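Local coordinates for protein AGR_C_1268p (Agrobacterium tumefaciens str. C58, PDB 2GHS) that probably acts as a metal-dependent gluconolactonase of the SMP-30/regucalcin family, holding one divalent cation in a six-bladed beta-propeller, at residues 230-235 and 243-248; 264-269 and 310-315; 271-276 and 286-291. One frame throughout, in Å; residues are numbered along the deposited sequence.

Contact 1 (230-235 and 243-248); sequences GGMDGS and IWNARW
Gly231 and Trp248 form the hydrogen-bonded end of a buried antiparallel hairpin, in which the innermost strand of a propeller blade pairs with the next strand out. Trp248 N donates to Gly231 O at 2.8 Å, and Gly231 N returns a bond to Trp248 O. Beside this pair Gly230 CA comes to 3.1 Å from Trp248 O; with phi at 87°, only glycine fits comfortably there. A beta bulge follows: Asp233 N donates to Ala246 O, while Ala246 N reaches past to Gly234 O, putting two residues opposite one. Asn245 lies beside the bulge. Its CG is anti to the backbone N (chi1 175°), and ND2 donates to Ser235 OG at 2.8 Å, the hydroxyl lying slightly off the amide plane; that oxygen is also bonded to Ser183. On the same face the side chains of Met232, present as selenomethionine, and Asn245 cross at about a right angle, and Met232 CG lies 3.3 Å from Arg247 NH1. Arg247 bends at chi2, and its NE and NH2 bond to Lys229 O and Ile228 O. Asp233, a predicted metal ligand and proton donor/acceptor, sets OD2 3.5 Å from Trp248 CE3, its carboxylate inclined 36° to the ring. Strand 243-248 lies between 231-237 and 252-256, while strand 170-186 approaches Asp233 through Asn182, and strand 273-279 brings Thr274 alongside.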
loop_
_atom_site.group_PDB
_atom_site.type_symbol
_atom_site.label_atom_id
_atom_site.label_comp_id
_atom_site.label_asym_id
_atom_site.label_seq_id
_atom_site.Cartn_x
_atom_site.Cartn_y
_atom_site.Cartn_z
ATOM N N GLY A 230 8.396 15.406 4.697
ATOM C CA GLY A 230 7.465 14.418 4.193
ATOM C C GLY A 230 7.396 13.151 5.045
ATOM O O GLY A 230 8.241 12.915 5.907
ATOM N N GLY A 231 6.369 12.359 4.796
ATOM C CA GLY A 231 6.066 11.130 5.528
ATOM C C GLY A 231 6.271 9.894 4.690
ATOM O O GLY A 231 5.850 9.877 3.543
HETATM N N MSE A 232 6.920 8.882 5.253
HETATM C CA MSE A 232 7.102 7.614 4.538
HETATM C C MSE A 232 5.764 6.895 4.531
HETATM O O MSE A 232 5.239 6.513 5.587
HETATM C CB MSE A 232 8.180 6.754 5.169
HETATM C CG MSE A 232 9.525 7.416 5.151
HETATM SE SE MSE A 232 10.893 6.200 5.876
HETATM C CE MSE A 232 11.500 5.415 4.208
ATOM N N ASP A 233 5.202 6.730 3.327
ATOM C CA ASP A 233 3.891 6.110 3.188
ATOM C C ASP A 233 4.068 4.673 2.647
ATOM O O ASP A 233 4.906 3.944 3.165
ATOM C CB ASP A 233 2.986 6.999 2.294
ATOM C CG ASP A 233 2.101 7.921 3.092
ATOM O OD1 ASP A 233 2.525 8.400 4.182
ATOM O OD2 ASP A 233 0.977 8.171 2.623
ATOM N N GLY A 234 3.299 4.249 1.626
ATOM C CA GLY A 234 3.379 2.874 1.146
ATOM C C GLY A 234 4.669 2.591 0.423
ATOM O O GLY A 234 5.322 3.512 -0.109
ATOM N N SER A 235 5.063 1.317 0.474
ATOM C CA SER A 235 6.262 0.834 -0.202
ATOM C C SER A 235 6.120 -0.510 -0.867
ATOM O O SER A 235 5.349 -1.362 -0.411
ATOM C CB SER A 235 7.412 0.679 0.782
ATOM O OG SER A 235 7.786 1.920 1.366
ATOM N N ILE A 243 13.916 -0.873 -1.842
ATOM C CA ILE A 243 12.616 -0.378 -1.365
ATOM C C ILE A 243 12.255 0.886 -2.128
ATOM O O ILE A 243 13.078 1.795 -2.260
ATOM C CB ILE A 243 12.663 -0.147 0.165
ATOM C CG1 ILE A 243 12.877 -1.494 0.887
ATOM C CG2 ILE A 243 11.427 0.630 0.614
ATOM C CD1 ILE A 243 13.072 -1.369 2.340
ATOM N N TRP A 244 11.017 0.927 -2.634
ATOM C CA TRP A 244 10.490 2.051 -3.345
ATOM C C TRP A 244 9.328 2.586 -2.501
ATOM O O TRP A 244 8.327 1.894 -2.337
ATOM C CB TRP A 244 9.979 1.624 -4.722
ATOM C CG TRP A 244 11.039 1.092 -5.659
ATOM C CD1 TRP A 244 11.748 -0.055 -5.533
ATOM C CD2 TRP A 244 11.511 1.736 -6.845
ATOM N NE1 TRP A 244 12.615 -0.185 -6.607
ATOM C CE2 TRP A 244 12.479 0.904 -7.418
ATOM C CE3 TRP A 244 11.167 2.909 -7.510
ATOM C CZ2 TRP A 244 13.135 1.224 -8.636
ATOM C CZ3 TRP A 244 11.809 3.229 -8.725
ATOM C CH2 TRP A 244 12.790 2.393 -9.247
ATOM N N ASN A 245 9.504 3.769 -1.932
ATOM C CA ASN A 245 8.610 4.349 -0.910
ATOM C C ASN A 245 7.978 5.655 -1.380
ATOM O O ASN A 245 8.712 6.603 -1.749
ATOM C CB ASN A 245 9.413 4.622 0.378
ATOM C CG ASN A 245 8.603 5.320 1.423
ATOM O OD1 ASN A 245 8.932 6.450 1.835
ATOM N ND2 ASN A 245 7.536 4.663 1.882
ATOM N N ALA A 246 6.650 5.719 -1.348
ATOM C CA ALA A 246 5.911 6.949 -1.622
ATOM C C ALA A 246 6.108 7.907 -0.445
ATOM O O ALA A 246 5.913 7.525 0.705
ATOM C CB ALA A 246 4.438 6.656 -1.819
ATOM N N ARG A 247 6.491 9.145 -0.726
ATOM C CA ARG A 247 6.787 10.121 0.312
ATOM C C ARG A 247 5.683 11.172 0.296
ATOM O O ARG A 247 5.614 12.010 -0.605
ATOM C CB ARG A 247 8.162 10.774 0.081
ATOM C CG ARG A 247 8.635 11.729 1.175
ATOM C CD ARG A 247 9.534 11.026 2.100
ATOM N NE ARG A 247 10.003 11.731 3.284
ATOM C CZ ARG A 247 10.775 11.133 4.180
ATOM N NH1 ARG A 247 11.230 9.914 3.911
ATOM N NH2 ARG A 247 11.159 11.754 5.275
ATOM N N TRP A 248 4.787 11.101 1.281
ATOM C CA TRP A 248 3.681 12.034 1.348
ATOM C C TRP A 248 4.166 13.456 1.584
ATOM O O TRP A 248 4.929 13.705 2.514
ATOM C CB TRP A 248 2.750 11.633 2.471
ATOM C CG TRP A 248 1.613 12.562 2.773
ATOM C CD1 TRP A 248 1.680 13.778 3.389
ATOM C CD2 TRP A 248 0.221 12.307 2.537
ATOM N NE1 TRP A 248 0.398 14.315 3.526
ATOM C CE2 TRP A 248 -0.505 13.427 3.013
ATOM C CE3 TRP A 248 -0.481 11.245 1.986
ATOM C CZ2 TRP A 248 -1.904 13.493 2.959
ATOM C CZ3 TRP A 248 -1.889 11.310 1.939
ATOM C CH2 TRP A 248 -2.577 12.433 2.403
#

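Contact 2 (264-269 and 310-315); sequences ARYEVP and FELGIE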
loop_
_atom_site.group_PDB
_atom_site.type_symbol
_atom_site.label_atom_id
_atom_site.label_comp_id
_atom_site.label_asym_id
_atom_site.label_seq_id
_atom_site.Cartn_x
_atom_site.Cartn_y
_atom_site.Cartn_z
ATOM N N ALA A 264 17.776 7.383 -5.215
ATOM C CA ALA A 264 17.007 8.106 -6.204
ATOM C C ALA A 264 15.693 8.622 -5.638
ATOM O O ALA A 264 15.115 8.021 -4.694
ATOM C CB ALA A 264 16.712 7.245 -7.405
ATOM N N ARG A 265 15.207 9.668 -6.280
ATOM C CA ARG A 265 13.882 10.219 -6.064
ATOM C C ARG A 265 13.191 10.438 -7.397
ATOM O O ARG A 265 13.727 11.145 -8.287
ATOM C CB ARG A 265 13.955 11.567 -5.335
ATOM C CG ARG A 265 12.609 12.294 -5.280
ATOM C CD ARG A 265 12.551 13.340 -4.183
ATOM N NE ARG A 265 12.379 12.739 -2.860
ATOM C CZ ARG A 265 12.126 13.440 -1.750
ATOM N NH1 ARG A 265 12.006 14.759 -1.805
ATOM N NH2 ARG A 265 11.973 12.818 -0.574
ATOM N N TYR A 266 12.015 9.823 -7.550
ATOM C CA TYR A 266 11.269 9.852 -8.803
ATOM C C TYR A 266 10.068 10.722 -8.541
ATOM O O TYR A 266 9.191 10.386 -7.704
ATOM C CB TYR A 266 10.826 8.433 -9.207
ATOM C CG TYR A 266 11.980 7.493 -9.459
ATOM C CD1 TYR A 266 12.562 6.790 -8.413
ATOM C CD2 TYR A 266 12.559 7.392 -10.720
ATOM C CE1 TYR A 266 13.643 5.977 -8.615
ATOM C CE2 TYR A 266 13.657 6.534 -10.923
ATOM C CZ TYR A 266 14.193 5.848 -9.855
ATOM O OH TYR A 266 15.299 5.010 -10.062
ATOM N N GLU A 267 10.048 11.880 -9.192
ATOM C CA GLU A 267 9.006 12.873 -9.008
ATOM C C GLU A 267 7.685 12.410 -9.661
ATOM O O GLU A 267 7.684 11.749 -10.707
ATOM C CB GLU A 267 9.447 14.249 -9.516
ATOM C CG GLU A 267 10.668 14.820 -8.774
ATOM C CD GLU A 267 11.090 16.200 -9.249
ATOM O OE1 GLU A 267 10.682 16.634 -10.355
ATOM O OE2 GLU A 267 11.851 16.883 -8.500
ATOM N N VAL A 268 6.574 12.761 -9.019
ATOM C CA VAL A 268 5.197 12.588 -9.552
ATOM C C VAL A 268 4.401 13.856 -9.260
ATOM O O VAL A 268 4.693 14.572 -8.308
ATOM C CB VAL A 268 4.456 11.375 -8.975
ATOM C CG1 VAL A 268 5.221 10.078 -9.303
ATOM C CG2 VAL A 268 4.321 11.464 -7.530
ATOM N N PRO A 269 3.428 14.153 -10.118
ATOM C CA PRO A 269 2.700 15.419 -10.006
ATOM C C PRO A 269 1.844 15.575 -8.773
ATOM O O PRO A 269 1.704 16.704 -8.296
ATOM C CB PRO A 269 1.832 15.449 -11.281
ATOM C CG PRO A 269 2.511 14.571 -12.212
ATOM C CD PRO A 269 3.068 13.447 -11.354
ATOM N N PHE A 310 -0.869 7.644 -11.271
ATOM C CA PHE A 310 0.167 7.789 -12.290
ATOM C C PHE A 310 0.920 6.496 -12.583
ATOM O O PHE A 310 0.855 5.556 -11.830
ATOM C CB PHE A 310 1.200 8.816 -11.831
ATOM C CG PHE A 310 0.606 10.104 -11.359
ATOM C CD1 PHE A 310 0.234 11.107 -12.264
ATOM C CD2 PHE A 310 0.402 10.345 -9.986
ATOM C CE1 PHE A 310 -0.387 12.296 -11.804
ATOM C CE2 PHE A 310 -0.186 11.546 -9.540
ATOM C CZ PHE A 310 -0.604 12.493 -10.435
ATOM N N GLU A 311 1.633 6.478 -13.685
ATOM C CA GLU A 311 2.677 5.478 -13.957
ATOM C C GLU A 311 3.979 6.213 -14.217
ATOM O O GLU A 311 4.025 7.163 -15.009
ATOM C CB GLU A 311 2.283 4.666 -15.187
ATOM C CG GLU A 311 3.162 3.514 -15.546
ATOM C CD GLU A 311 2.730 2.940 -16.880
ATOM O OE1 GLU A 311 1.767 2.178 -16.931
ATOM O OE2 GLU A 311 3.320 3.284 -17.923
ATOM N N LEU A 312 5.076 5.755 -13.626
ATOM C CA LEU A 312 6.369 6.399 -13.875
ATOM C C LEU A 312 6.869 6.091 -15.298
ATOM O O LEU A 312 6.422 5.098 -15.908
ATOM C CB LEU A 312 7.404 5.894 -12.866
ATOM C CG LEU A 312 7.207 6.216 -11.383
ATOM C CD1 LEU A 312 8.458 5.844 -10.591
ATOM C CD2 LEU A 312 6.915 7.682 -11.202
ATOM N N GLY A 313 7.800 6.896 -15.807
ATOM C CA GLY A 313 8.362 6.665 -17.124
ATOM C C GLY A 313 9.458 5.621 -17.176
ATOM O O GLY A 313 9.890 5.215 -18.249
ATOM N N ILE A 314 9.909 5.187 -16.004
ATOM C CA ILE A 314 11.078 4.291 -15.896
ATOM C C ILE A 314 10.683 2.848 -15.688
ATOM O O ILE A 314 9.606 2.500 -15.204
ATOM C CB ILE A 314 12.042 4.731 -14.757
ATOM C CG1 ILE A 314 11.305 4.722 -13.407
ATOM C CG2 ILE A 314 12.659 6.101 -15.065
ATOM C CD1 ILE A 314 11.925 3.871 -12.428
ATOM N N GLU A 315 11.597 1.963 -16.050
ATOM C CA GLU A 315 11.398 0.566 -15.822
ATOM C C GLU A 315 11.733 0.191 -14.386
ATOM O O GLU A 315 12.675 0.741 -13.793
ATOM C CB GLU A 315 12.277 -0.260 -16.746
ATOM C CG GLU A 315 11.826 -1.726 -16.788
ATOM C CD GLU A 315 12.944 -2.748 -16.803
ATOM O OE1 GLU A 315 14.066 -2.489 -16.265
ATOM O OE2 GLU A 315 12.696 -3.814 -17.425
#
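Phe310 places CG anti to its own carbonyl carbon (chi1 -50°), which carries the ring to Pro269, whereas Ile314 turns CG1 into the space between its backbone N and carbonyl carbon (chi1 60°), the side on which Tyr266 lies. The first of these settings makes a CH-pi contact. Pro269 CD sits over one face of the Phe310 ring, 3.8 Å from the centroid, 14° off the normal and shifted toward the rim; proline and phenylalanine meet tip to tip. Proline suits this place because its compact ring is rigid and CD, bonded to the electron-withdrawing N, offers C-H groups to the aromatic face. At the other end Ile314 CD1 touches Tyr266 CE2 at 3.5 Å, the aliphatic chain crossing the tyrosine side chain at about a right angle. Leu312 fills the middle with its two methyls parted: CD1 meets Tyr266 CB at 3.8 Å, and CD2 presses on Val268 CG1 at 3.5 Å, tighter than ordinary carbon contact. A branched leucine can thus serve two neighbours at once. No hydrogen bond joins the segments, and even the closest CA atoms, those of Val268 and Phe310, are 7.5 Å apart, so the gap is filled mainly by side chains. The two segments belong to the sheets of adjacent propeller blades. Tyr266 is on strand 262-267, flanked by 34-36 and 252-256; its ring stacks with Phe36 and Trp244, and its OH bonds to Arg255. Phe310 lies on strand 309-311, between 41-44 and 285-290.

Contact 3 (271-276 and 286-291); sequences KQTTCP and LLVTSA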
loop_
_atom_site.group_PDB
_atom_site.type_symbol
_atom_site.label_atom_id
_atom_site.label_comp_id
_atom_site.label_asym_id
_atom_site.label_seq_id
_atom_site.Cartn_x
_atom_site.Cartn_y
_atom_site.Cartn_z
ATOM N N LYS A 271 1.356 15.668 -5.012
ATOM C CA LYS A 271 2.319 15.870 -3.932
ATOM C C LYS A 271 2.059 14.975 -2.740
ATOM O O LYS A 271 2.990 14.569 -2.061
ATOM C CB LYS A 271 2.386 17.349 -3.505
ATOM C CG LYS A 271 2.852 18.298 -4.625
ATOM C CD LYS A 271 4.266 17.950 -5.168
ATOM C CE LYS A 271 4.287 17.753 -6.691
ATOM N N GLN A 272 0.801 14.618 -2.513
ATOM C CA GLN A 272 0.447 13.734 -1.403
ATOM C C GLN A 272 0.489 12.284 -1.882
ATOM O O GLN A 272 -0.537 11.608 -2.021
ATOM C CB GLN A 272 -0.888 14.119 -0.799
ATOM C CG GLN A 272 -0.872 15.521 -0.291
ATOM C CD GLN A 272 -1.981 15.889 0.609
ATOM O OE1 GLN A 272 -1.748 16.623 1.565
ATOM N NE2 GLN A 272 -3.196 15.445 0.316
ATOM N N THR A 273 1.731 11.843 -2.112
ATOM C CA THR A 273 2.006 10.561 -2.743
ATOM C C THR A 273 1.725 9.476 -1.699
ATOM O O THR A 273 2.224 9.561 -0.554
ATOM C CB THR A 273 3.469 10.456 -3.142
ATOM O OG1 THR A 273 3.975 11.726 -3.471
ATOM C CG2 THR A 273 3.651 9.509 -4.323
ATOM N N THR A 274 0.953 8.448 -2.060
ATOM C CA THR A 274 0.570 7.463 -1.042
ATOM C C THR A 274 1.148 6.051 -1.183
ATOM O O THR A 274 1.518 5.477 -0.192
ATOM C CB THR A 274 -0.946 7.331 -0.934
ATOM O OG1 THR A 274 -1.491 7.107 -2.215
ATOM C CG2 THR A 274 -1.543 8.591 -0.338
ATOM N N CYS A 275 1.247 5.511 -2.381
ATOM C CA CYS A 275 1.653 4.115 -2.525
ATOM C C CYS A 275 2.037 3.741 -3.950
ATOM O O CYS A 275 1.352 4.141 -4.879
ATOM C CB CYS A 275 0.548 3.159 -2.040
ATOM S SG CYS A 275 1.137 1.473 -1.679
ATOM N N PRO A 276 3.131 2.973 -4.101
ATOM C CA PRO A 276 3.427 2.364 -5.407
ATOM C C PRO A 276 2.873 0.942 -5.594
ATOM O O PRO A 276 2.555 0.236 -4.629
ATOM C CB PRO A 276 4.945 2.361 -5.421
ATOM C CG PRO A 276 5.347 2.304 -4.003
ATOM C CD PRO A 276 4.191 2.662 -3.133
ATOM N N LEU A 286 5.673 0.994 -12.797
ATOM C CA LEU A 286 5.330 1.393 -11.449
ATOM C C LEU A 286 4.160 2.365 -11.452
ATOM O O LEU A 286 4.265 3.461 -11.992
ATOM C CB LEU A 286 6.543 1.974 -10.717
ATOM C CG LEU A 286 6.419 1.935 -9.195
ATOM C CD1 LEU A 286 6.578 0.511 -8.633
ATOM C CD2 LEU A 286 7.379 2.898 -8.529
ATOM N N LEU A 287 3.051 1.905 -10.893
ATOM C CA LEU A 287 1.863 2.749 -10.613
ATOM C C LEU A 287 2.035 3.468 -9.279
ATOM O O LEU A 287 2.617 2.878 -8.358
ATOM C CB LEU A 287 0.608 1.840 -10.611
ATOM C CG LEU A 287 -0.766 2.433 -10.261
ATOM C CD1 LEU A 287 -1.835 1.555 -10.858
ATOM C CD2 LEU A 287 -0.974 2.531 -8.761
ATOM N N VAL A 288 1.526 4.705 -9.155
ATOM C CA VAL A 288 1.658 5.514 -7.934
ATOM C C VAL A 288 0.335 6.223 -7.696
ATOM O O VAL A 288 -0.145 6.928 -8.582
ATOM C CB VAL A 288 2.773 6.577 -8.085
ATOM C CG1 VAL A 288 2.942 7.312 -6.818
ATOM C CG2 VAL A 288 4.087 5.921 -8.549
ATOM N N THR A 289 -0.292 5.961 -6.549
ATOM C CA THR A 289 -1.476 6.662 -6.097
ATOM C C THR A 289 -1.115 7.920 -5.332
ATOM O O THR A 289 -0.005 8.084 -4.788
ATOM C CB THR A 289 -2.376 5.782 -5.208
ATOM O OG1 THR A 289 -1.600 5.147 -4.191
ATOM C CG2 THR A 289 -3.019 4.689 -6.044
ATOM N N SER A 290 -2.108 8.786 -5.246
ATOM C CA SER A 290 -1.974 10.028 -4.491
ATOM C C SER A 290 -3.321 10.460 -3.869
ATOM O O SER A 290 -4.344 9.794 -4.017
ATOM C CB SER A 290 -1.387 11.157 -5.354
ATOM O OG SER A 290 -2.288 11.582 -6.366
ATOM N N ALA A 291 -3.273 11.541 -3.116
ATOM C CA ALA A 291 -4.432 11.983 -2.322
ATOM C C ALA A 291 -4.681 13.486 -2.445
ATOM O O ALA A 291 -3.761 14.273 -2.682
ATOM C CB ALA A 291 -4.226 11.625 -0.820
HETATM O O HOH W 1 -1.672 14.802 -4.210
#
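The Gln272 side-chain amide makes a weak bond to Ala291, NE2 to O at 3.3 Å, and NE2 also bonds to Glu293 O. Among the flat backbone groups, Thr274 N approaches Thr289 O from above the carbonyl plane, 38° out of it, yet its N-H points almost straight at the oxygen. Thr289 N, by contrast, lies in the plane of the Cys275 carbonyl. A water donates to Ala291 O at 2.6 Å and accepts from Gln272 N, bridging the two backbones at this end. The Thr274 and Thr289 side chains cross at about a right angle: Thr289 holds OG1 between its backbone N and carbonyl carbon (chi1 49°), 2.8 Å from Thr274 OG1 and 3.2 Å from Cys275 O, two acceptors for one proton. Thr274 OG1 is also bonded to Gly51 O, so a small hydroxylated residue suits this buried spot. On the other face Thr273 CG2 presses on Val288 CG1 at a tight 3.4 Å. Further along, Pro276 sits in a non-hydrogen-bonded pair with Val288, where its missing N-H costs no bond to that strand, and its CB packs against Leu286 CD2. This is an antiparallel hairpin of the two inner strands of a propeller blade; the innermost, 273-279, brings Thr274 and Cys275 beside Asp233 and Glu52, predicted ligands of the divalent metal, as expected of an innermost strand in an SMP-30 propeller.

How the contacts relate
Strands 34-36 and 41-44, at the start of the modelled chain, join the outer edges of two successive blades built largely from its last part. Contact 1 closes first, as a short hairpin in one of them. Contact 2 opens next and spans about 40 residues, bringing strand 262-267 and the residues just after it against 310-315 of the following blade. Contact 3 is nested within this loop as the second blade's inner hairpin; none of the three cross. Contacts 1 and 3 meet near the central site, where Gly234 N probably bonds to Thr274 O. Contact 2 leans on contact 1 through Tyr266 and Trp244, and strand 309-311 pairs with 285-290 of contact 3.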